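Local coordinates for protein terminal oxygenase component of carbazole 1,9a-dioxygenase (PDB 3GKQ) that probably dioxygenates carbazole at a mononuclear non-haem iron, using electrons from a ferredoxin that pass through the oxygenase's own Rieske [2Fe-2S] cluster, at residues L281-W286 with Q299-R304; V41-P46 with R60-V65; R16-Y21 with A362-R367. One frame throughout, in Å; residues are numbered along the deposited sequence.

Contact 1 (L281-W286 with Q299-R304)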
# COMPACT_ATOMS: atom_id res chain seq x y z
N LEU A 281 40.65 -7.92 14.49
CA LEU A 281 39.42 -7.16 14.67
C LEU A 281 38.30 -7.96 15.32
O LEU A 281 38.32 -9.19 15.34
CB LEU A 281 38.93 -6.65 13.31
CG LEU A 281 39.89 -5.76 12.52
CD1 LEU A 281 39.32 -5.50 11.14
CD2 LEU A 281 40.11 -4.46 13.28
N THR A 282 37.32 -7.24 15.87
CA THR A 282 36.16 -7.84 16.50
C THR A 282 34.94 -7.12 15.96
O THR A 282 34.90 -5.89 15.95
CB THR A 282 36.20 -7.70 18.04
OG1 THR A 282 37.31 -8.43 18.57
CG2 THR A 282 34.91 -8.24 18.66
N GLN A 283 33.95 -7.87 15.51
CA GLN A 283 32.75 -7.26 14.97
C GLN A 283 31.56 -7.34 15.93
O GLN A 283 31.30 -8.38 16.53
CB GLN A 283 32.38 -7.90 13.63
CG GLN A 283 31.25 -7.19 12.92
CD GLN A 283 31.12 -7.61 11.48
OE1 GLN A 283 32.12 -7.78 10.78
NE2 GLN A 283 29.89 -7.77 11.00
N PHE A 284 30.85 -6.22 16.05
CA PHE A 284 29.68 -6.11 16.91
C PHE A 284 28.52 -5.65 16.03
O PHE A 284 28.67 -4.71 15.25
CB PHE A 284 29.92 -5.06 18.00
CG PHE A 284 31.12 -5.34 18.87
CD1 PHE A 284 31.01 -6.13 20.01
CD2 PHE A 284 32.36 -4.79 18.56
CE1 PHE A 284 32.11 -6.36 20.83
CE2 PHE A 284 33.47 -5.02 19.38
CZ PHE A 284 33.34 -5.81 20.52
N GLU A 285 27.36 -6.31 16.15
CA GLU A 285 26.20 -5.93 15.34
C GLU A 285 24.93 -5.75 16.16
O GLU A 285 24.64 -6.54 17.05
CB GLU A 285 25.91 -7.00 14.28
CG GLU A 285 27.07 -7.39 13.40
CD GLU A 285 26.61 -8.19 12.19
OE1 GLU A 285 25.71 -9.05 12.34
OE2 GLU A 285 27.16 -7.95 11.09
N TRP A 286 24.18 -4.70 15.84
CA TRP A 286 22.91 -4.40 16.49
C TRP A 286 21.83 -4.49 15.41
O TRP A 286 22.09 -4.23 14.23
CB TRP A 286 22.89 -2.98 17.06
CG TRP A 286 23.43 -2.85 18.47
CD1 TRP A 286 22.71 -2.84 19.62
CD2 TRP A 286 24.80 -2.67 18.85
NE1 TRP A 286 23.54 -2.67 20.71
CE2 TRP A 286 24.83 -2.57 20.26
CE3 TRP A 286 26.01 -2.60 18.14
CZ2 TRP A 286 26.02 -2.39 20.98
CZ3 TRP A 286 27.19 -2.42 18.85
CH2 TRP A 286 27.19 -2.32 20.25
N GLN A 299 26.67 -1.94 12.20
CA GLN A 299 27.87 -2.78 12.13
C GLN A 299 29.06 -2.04 12.72
O GLN A 299 29.49 -1.04 12.16
CB GLN A 299 28.19 -3.13 10.69
CG GLN A 299 27.14 -3.94 9.97
CD GLN A 299 27.37 -3.97 8.48
OE1 GLN A 299 27.15 -2.97 7.79
NE2 GLN A 299 27.83 -5.11 7.97
N MET A 300 29.60 -2.54 13.83
CA MET A 300 30.75 -1.90 14.46
C MET A 300 31.97 -2.82 14.42
O MET A 300 31.85 -4.03 14.63
CB MET A 300 30.46 -1.56 15.93
CG MET A 300 29.14 -0.84 16.19
SD MET A 300 28.91 0.65 15.23
CE MET A 300 30.11 1.75 16.02
N LEU A 301 33.13 -2.24 14.14
CA LEU A 301 34.38 -2.99 14.13
C LEU A 301 35.27 -2.39 15.20
O LEU A 301 35.45 -1.17 15.27
CB LEU A 301 35.07 -2.90 12.76
CG LEU A 301 34.41 -3.66 11.60
CD1 LEU A 301 35.33 -3.61 10.39
CD2 LEU A 301 34.15 -5.11 12.00
N GLY A 302 35.82 -3.25 16.05
CA GLY A 302 36.68 -2.75 17.11
C GLY A 302 38.07 -3.35 17.05
O GLY A 302 38.26 -4.48 16.59
N ARG A 303 39.05 -2.58 17.51
CA ARG A 303 40.44 -3.02 17.55
C ARG A 303 41.12 -2.45 18.77
O ARG A 303 41.05 -1.25 19.03
CB ARG A 303 41.20 -2.58 16.30
CG ARG A 303 42.71 -2.83 16.40
CD ARG A 303 43.45 -2.40 15.15
NE ARG A 303 43.25 -3.34 14.05
CZ ARG A 303 43.62 -3.11 12.80
NH1 ARG A 303 44.21 -1.97 12.47
NH2 ARG A 303 43.39 -4.03 11.86
N ARG A 304 41.77 -3.32 19.54
CA ARG A 304 42.49 -2.91 20.73
C ARG A 304 43.65 -2.02 20.28
O ARG A 304 44.46 -2.42 19.45
CB ARG A 304 43.01 -4.14 21.47
CG ARG A 304 43.95 -3.83 22.61
CD ARG A 304 44.36 -5.08 23.37
NE ARG A 304 45.31 -4.77 24.44
CZ ARG A 304 45.75 -5.65 25.34
NH1 ARG A 304 45.32 -6.90 25.30
NH2 ARG A 304 46.61 -5.27 26.27
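The beta hairpin of strands 282-289 and 294-304 forms this contact, its register fixed by four backbone hydrogen bonds. Thr282 and Gly302 bond reciprocally, and so do Phe284 and Met300; the straightest bond runs from Phe284 N to Met300 O (2.8 Å, 173° at the hydrogen). Gln283-Leu301 is the non-hydrogen-bonded pair between them, and Glu285-Gln299 the next one, beyond Phe284-Met300. On the face carrying these last four residues, Gln283 and Leu301 lie side by side: Gln283 has CG anti to its backbone N and an extended chain, so that its CG rests 3.7 Å from Leu301 CD2.

This hairpin belongs to the antiparallel sheet of the catalytic domain, of the Bet_v_1-like clan, and the Glu285 side chain lies about 6 Å from the bound Fe(II). Gln283 NE2 gives Glu285 OE2 a short but bent, weak bond (2.7 Å, 125°) and also bonds Asn331; Tyr297 OH is hydrogen-bonded to Glu285 OE2 and Tyr287 OH to OE1. An alanine in place of Gln283 would probably cost the bonds to Asn331 and Glu285, and thin the cover over Leu301 CD2 to the CB contact.

On the other face, Phe284 CB meets Met300 CB at 4.1 Å, and Met300 (chi1 -48°) sets CG 3.7 Å from Trp286 CZ3. Beyond the bonded pairs, Leu281 CD2 touches Arg303 NE at 3.4 Å, while Arg303 NH2 forms a salt bridge with Glu317.

Contact 2 (V41-P46 with R60-V65)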
# COMPACT_ATOMS: atom_id res chain seq x y z
N VAL A 41 25.07 13.47 15.05
CA VAL A 41 24.34 14.30 16.00
C VAL A 41 25.24 15.48 16.36
O VAL A 41 25.95 15.45 17.36
CB VAL A 41 23.99 13.50 17.27
CG1 VAL A 41 23.07 14.32 18.17
CG2 VAL A 41 23.33 12.17 16.89
N ALA A 42 25.21 16.51 15.52
CA ALA A 42 26.05 17.69 15.71
C ALA A 42 25.44 18.76 16.60
O ALA A 42 24.24 18.79 16.85
CB ALA A 42 26.41 18.28 14.35
N GLU A 43 26.30 19.66 17.07
CA GLU A 43 25.90 20.77 17.93
C GLU A 43 24.80 21.59 17.25
O GLU A 43 24.90 21.92 16.07
CB GLU A 43 27.11 21.67 18.22
CG GLU A 43 26.85 22.87 19.14
CD GLU A 43 26.53 22.48 20.57
OE1 GLU A 43 27.08 21.47 21.06
OE2 GLU A 43 25.73 23.20 21.21
N ALA A 44 23.75 21.90 18.01
CA ALA A 44 22.63 22.69 17.51
C ALA A 44 22.11 22.26 16.14
O ALA A 44 21.75 23.10 15.32
CB ALA A 44 23.02 24.17 17.47
N SER A 45 22.07 20.95 15.90
CA SER A 45 21.57 20.44 14.62
C SER A 45 20.66 19.23 14.88
O SER A 45 21.07 18.09 14.70
CB SER A 45 22.74 20.04 13.72
OG SER A 45 22.31 19.79 12.39
N PRO A 46 19.41 19.49 15.32
CA PRO A 46 18.40 18.45 15.62
C PRO A 46 18.25 17.37 14.56
O PRO A 46 18.16 17.66 13.36
CB PRO A 46 17.12 19.27 15.82
CG PRO A 46 17.65 20.54 16.42
CD PRO A 46 18.85 20.83 15.55
N ARG A 60 22.33 18.22 20.07
CA ARG A 60 23.52 18.37 20.88
C ARG A 60 23.63 19.83 21.30
O ARG A 60 23.74 20.73 20.45
CB ARG A 60 24.74 17.94 20.07
CG ARG A 60 26.07 18.17 20.76
CD ARG A 60 27.16 17.37 20.07
NE ARG A 60 27.61 16.30 20.95
CZ ARG A 60 27.69 15.02 20.61
NH1 ARG A 60 27.35 14.61 19.40
NH2 ARG A 60 28.12 14.15 21.51
N VAL A 61 23.56 20.07 22.60
CA VAL A 61 23.63 21.42 23.16
C VAL A 61 24.82 21.49 24.11
O VAL A 61 24.87 20.77 25.11
CB VAL A 61 22.35 21.77 23.93
CG1 VAL A 61 22.41 23.21 24.42
CG2 VAL A 61 21.14 21.57 23.03
N ASP A 62 25.77 22.36 23.78
CA ASP A 62 26.98 22.50 24.58
C ASP A 62 27.65 21.14 24.70
O ASP A 62 28.03 20.71 25.79
CB ASP A 62 26.66 23.06 25.97
CG ASP A 62 26.14 24.49 25.92
OD1 ASP A 62 26.62 25.27 25.07
OD2 ASP A 62 25.25 24.83 26.74
N GLY A 63 27.78 20.46 23.57
CA GLY A 63 28.42 19.16 23.54
C GLY A 63 27.64 17.99 24.12
O GLY A 63 28.07 16.85 23.98
N VAL A 64 26.51 18.26 24.76
CA VAL A 64 25.72 17.19 25.37
C VAL A 64 24.49 16.80 24.54
O VAL A 64 23.69 17.66 24.16
CB VAL A 64 25.25 17.59 26.79
CG1 VAL A 64 24.47 16.45 27.42
CG2 VAL A 64 26.46 17.93 27.65
N VAL A 65 24.34 15.50 24.28
CA VAL A 65 23.21 15.00 23.50
C VAL A 65 21.95 14.86 24.34
O VAL A 65 21.97 14.27 25.42
CB VAL A 65 23.52 13.62 22.86
CG1 VAL A 65 22.33 13.15 22.02
CG2 VAL A 65 24.76 13.71 21.99
O HOH W 1 27.89 25.61 22.20
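Glu43 and Arg60 reach across the contact in opposite senses, each gripping main chain of the other segment. Glu43 leaves with CG anti to its backbone N and bends at chi2 (67°), which brings its carboxylate against two consecutive backbone N-H groups. Glu43 OE1 takes Gly63 N at 2.8 Å in a nearly straight bond, and Glu43 OE2 takes Asp62 N at 2.7 Å. Each oxygen uses its syn lone pair, so both donors sit within the fork of the carboxylate and fix its rotation.

Those donors are the central residues of a type I' turn from Val61 to Val64, which joins strands 54-61 and 64-69 of the antiparallel sheet in the Rieske domain; the loop before strand 47-51 thus clasps the tip of a hairpin. One residue after Glu43, Ala44 N bonds Arg60 O at 2.7 Å (169°).

Arg60 also starts with CG anti to its N, then turns at chi3, and its guanidinium is held in its own plane from two directions. Arg60 NH1 meets Val41 O at 2.6 Å, nearly along the C=O axis. Arg60 NE donates to Gly63 O at 3.1 Å, standing well above that carbonyl's plane, and NH2 makes a salt bridge with Glu131. Val65 CG2 stands over the rim of one face of the guanidinium, 3.4 Å above its plane, while Val65 CG1 meets Val41 CG1 at 4.1 Å, the two side chains crossing at about a right angle. A water donates to Asp62 OD1 (3.2 Å) and, weakly, to Glu43 OE2, bridging like charges whose closeness would probably be costly otherwise.

Contact 3 (R16-Y21 with A362-R367)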
# COMPACT_ATOMS: atom_id res chain seq x y z
N ARG A 16 6.55 -23.00 23.59
CA ARG A 16 6.28 -22.54 24.94
C ARG A 16 7.39 -21.72 25.60
O ARG A 16 7.15 -20.61 26.06
CB ARG A 16 5.96 -23.75 25.83
CG ARG A 16 5.56 -23.39 27.26
CD ARG A 16 5.27 -24.65 28.06
NE ARG A 16 4.12 -25.37 27.53
CZ ARG A 16 3.72 -26.57 27.96
NH1 ARG A 16 4.38 -27.19 28.92
NH2 ARG A 16 2.66 -27.14 27.40
N ALA A 17 8.60 -22.27 25.63
CA ALA A 17 9.74 -21.60 26.26
C ALA A 17 10.14 -20.26 25.64
O ALA A 17 10.89 -19.50 26.25
CB ALA A 17 10.94 -22.54 26.29
N TRP A 18 9.66 -19.96 24.43
CA TRP A 18 10.00 -18.67 23.83
C TRP A 18 8.81 -17.89 23.29
O TRP A 18 8.94 -17.12 22.33
CB TRP A 18 11.09 -18.80 22.75
CG TRP A 18 11.17 -20.10 22.03
CD1 TRP A 18 11.76 -21.25 22.48
CD2 TRP A 18 10.69 -20.38 20.71
NE1 TRP A 18 11.69 -22.22 21.52
CE2 TRP A 18 11.03 -21.71 20.42
CE3 TRP A 18 10.01 -19.62 19.75
CZ2 TRP A 18 10.71 -22.32 19.20
CZ3 TRP A 18 9.70 -20.22 18.53
CH2 TRP A 18 10.05 -21.56 18.27
N ALA A 19 7.66 -18.07 23.92
CA ALA A 19 6.44 -17.37 23.51
C ALA A 19 6.62 -15.84 23.58
O ALA A 19 6.15 -15.13 22.70
CB ALA A 19 5.27 -17.80 24.38
N PRO A 20 7.28 -15.33 24.63
CA PRO A 20 7.47 -13.87 24.72
C PRO A 20 8.25 -13.32 23.52
O PRO A 20 7.94 -12.24 23.01
CB PRO A 20 8.23 -13.70 26.03
CG PRO A 20 7.74 -14.86 26.86
CD PRO A 20 7.76 -15.99 25.85
N TYR A 21 9.25 -14.07 23.08
CA TYR A 21 10.08 -13.68 21.95
C TYR A 21 9.19 -13.59 20.71
O TYR A 21 9.33 -12.68 19.89
CB TYR A 21 11.18 -14.73 21.73
CG TYR A 21 12.10 -14.48 20.56
CD1 TYR A 21 13.08 -13.49 20.60
CD2 TYR A 21 12.02 -15.28 19.41
CE1 TYR A 21 13.97 -13.31 19.55
CE2 TYR A 21 12.91 -15.11 18.35
CZ TYR A 21 13.88 -14.12 18.43
OH TYR A 21 14.78 -13.98 17.40
N ALA A 362 21.61 -23.36 18.92
CA ALA A 362 22.08 -22.06 19.40
C ALA A 362 21.00 -20.98 19.37
O ALA A 362 20.79 -20.28 20.36
CB ALA A 362 23.29 -21.61 18.57
N ILE A 363 20.30 -20.85 18.25
CA ILE A 363 19.25 -19.84 18.14
C ILE A 363 18.13 -20.13 19.14
O ILE A 363 17.54 -19.22 19.72
CB ILE A 363 18.66 -19.76 16.70
CG1 ILE A 363 17.81 -18.50 16.55
CG2 ILE A 363 17.79 -20.96 16.42
CD1 ILE A 363 18.59 -17.21 16.79
N ILE A 364 17.85 -21.41 19.34
CA ILE A 364 16.82 -21.81 20.28
C ILE A 364 17.20 -21.37 21.69
O ILE A 364 16.36 -20.91 22.46
CB ILE A 364 16.61 -23.34 20.25
CG1 ILE A 364 15.98 -23.74 18.91
CG2 ILE A 364 15.70 -23.78 21.40
CD1 ILE A 364 15.90 -25.24 18.70
N GLU A 365 18.48 -21.48 22.03
CA GLU A 365 18.95 -21.07 23.35
C GLU A 365 18.79 -19.56 23.50
O GLU A 365 18.50 -19.06 24.59
CB GLU A 365 20.41 -21.47 23.57
CG GLU A 365 20.60 -22.95 23.87
CD GLU A 365 19.78 -23.41 25.07
OE1 GLU A 365 19.92 -22.80 26.15
OE2 GLU A 365 19.00 -24.37 24.92
N TRP A 366 19.00 -18.83 22.40
CA TRP A 366 18.85 -17.38 22.43
C TRP A 366 17.38 -17.00 22.65
O TRP A 366 17.07 -16.13 23.47
CB TRP A 366 19.38 -16.77 21.12
CG TRP A 366 18.65 -15.53 20.68
CD1 TRP A 366 17.77 -15.42 19.64
CD2 TRP A 366 18.71 -14.23 21.30
NE1 TRP A 366 17.28 -14.14 19.57
CE2 TRP A 366 17.83 -13.39 20.57
CE3 TRP A 366 19.41 -13.70 22.39
CZ2 TRP A 366 17.64 -12.04 20.90
CZ3 TRP A 366 19.22 -12.36 22.72
CH2 TRP A 366 18.34 -11.55 21.97
N ARG A 367 16.48 -17.65 21.93
CA ARG A 367 15.06 -17.36 22.06
C ARG A 367 14.57 -17.62 23.48
O ARG A 367 13.75 -16.86 24.01
CB ARG A 367 14.27 -18.19 21.03
CG ARG A 367 14.99 -18.23 19.69
CD ARG A 367 14.13 -18.09 18.45
NE ARG A 367 13.34 -19.27 18.14
CZ ARG A 367 13.17 -19.77 16.92
NH1 ARG A 367 13.73 -19.21 15.86
NH2 ARG A 367 12.40 -20.84 16.76
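Two hydrogen bonds grip Tyr21 OH: one with Glu179 OE2 on helix 174-181, and a weak one from Trp366 NE1, 3.3 Å from Tyr21 OH. The contact packs the N-terminal end of helix 19-23, with Trp18 at its N-cap position, against helix 361-373 near the C-terminus, so that parts of the chain near its two ends are joined. Tyr21, with CG anti to its backbone N, extends its ring across to Trp366. The hydroxyl lies in the indole plane at the N-H edge, and the Tyr21 ring stands nearly perpendicular to the five-membered ring of Trp366 (87°).

Arg367 threads between Trp18 and Tyr21. Bent at chi2 and chi3, it runs alongside Trp18 and sets CZ 4.0 Å from the centroid of the indole six-membered ring, 18° off the normal, which defines a cation-pi contact. The guanidinium is not laid flat on the indole, since the two planes are 62° apart. Further back, Arg367 CB makes an off-centre CH-pi contact with the five-membered ring of Trp18, 4.2 Å from its centroid. The same CB stands over the rim of one face of the Tyr21 ring.

Salt bridges fix the charged end: NH2 with Glu354 and NH1 with Glu179, the residue that also holds Tyr21 OH. These two acids would probably stabilise the positive charge. Arg75 of the second subunit packs on Arg367. The bonding stops short of Arg367 NE, a buried atom without a hydrogen-bond partner in the model, 3.7 Å from Trp18 CE3.

In the fold
Contact 1 lies nearest the mononuclear iron, with the Glu285 side chain about 7 Å from that of His186 and about 6 Å from that of Asp334, two of the iron ligands. Contact 3 closes the chain around both others; its centre is about 25 Å from that of contact 1, their nearest atoms about 9 Å apart. Contact 2, in the Rieske domain but away from the cluster-binding residues, precedes contact 1 in sequence, with centres about 26 Å apart. Contacts 2 and 3 lie on opposite sides of the chain's centre, about 40 Å between centres. Contact 3 still meets a Rieske domain, through Arg75, a cluster-binding residue, of the second subunit.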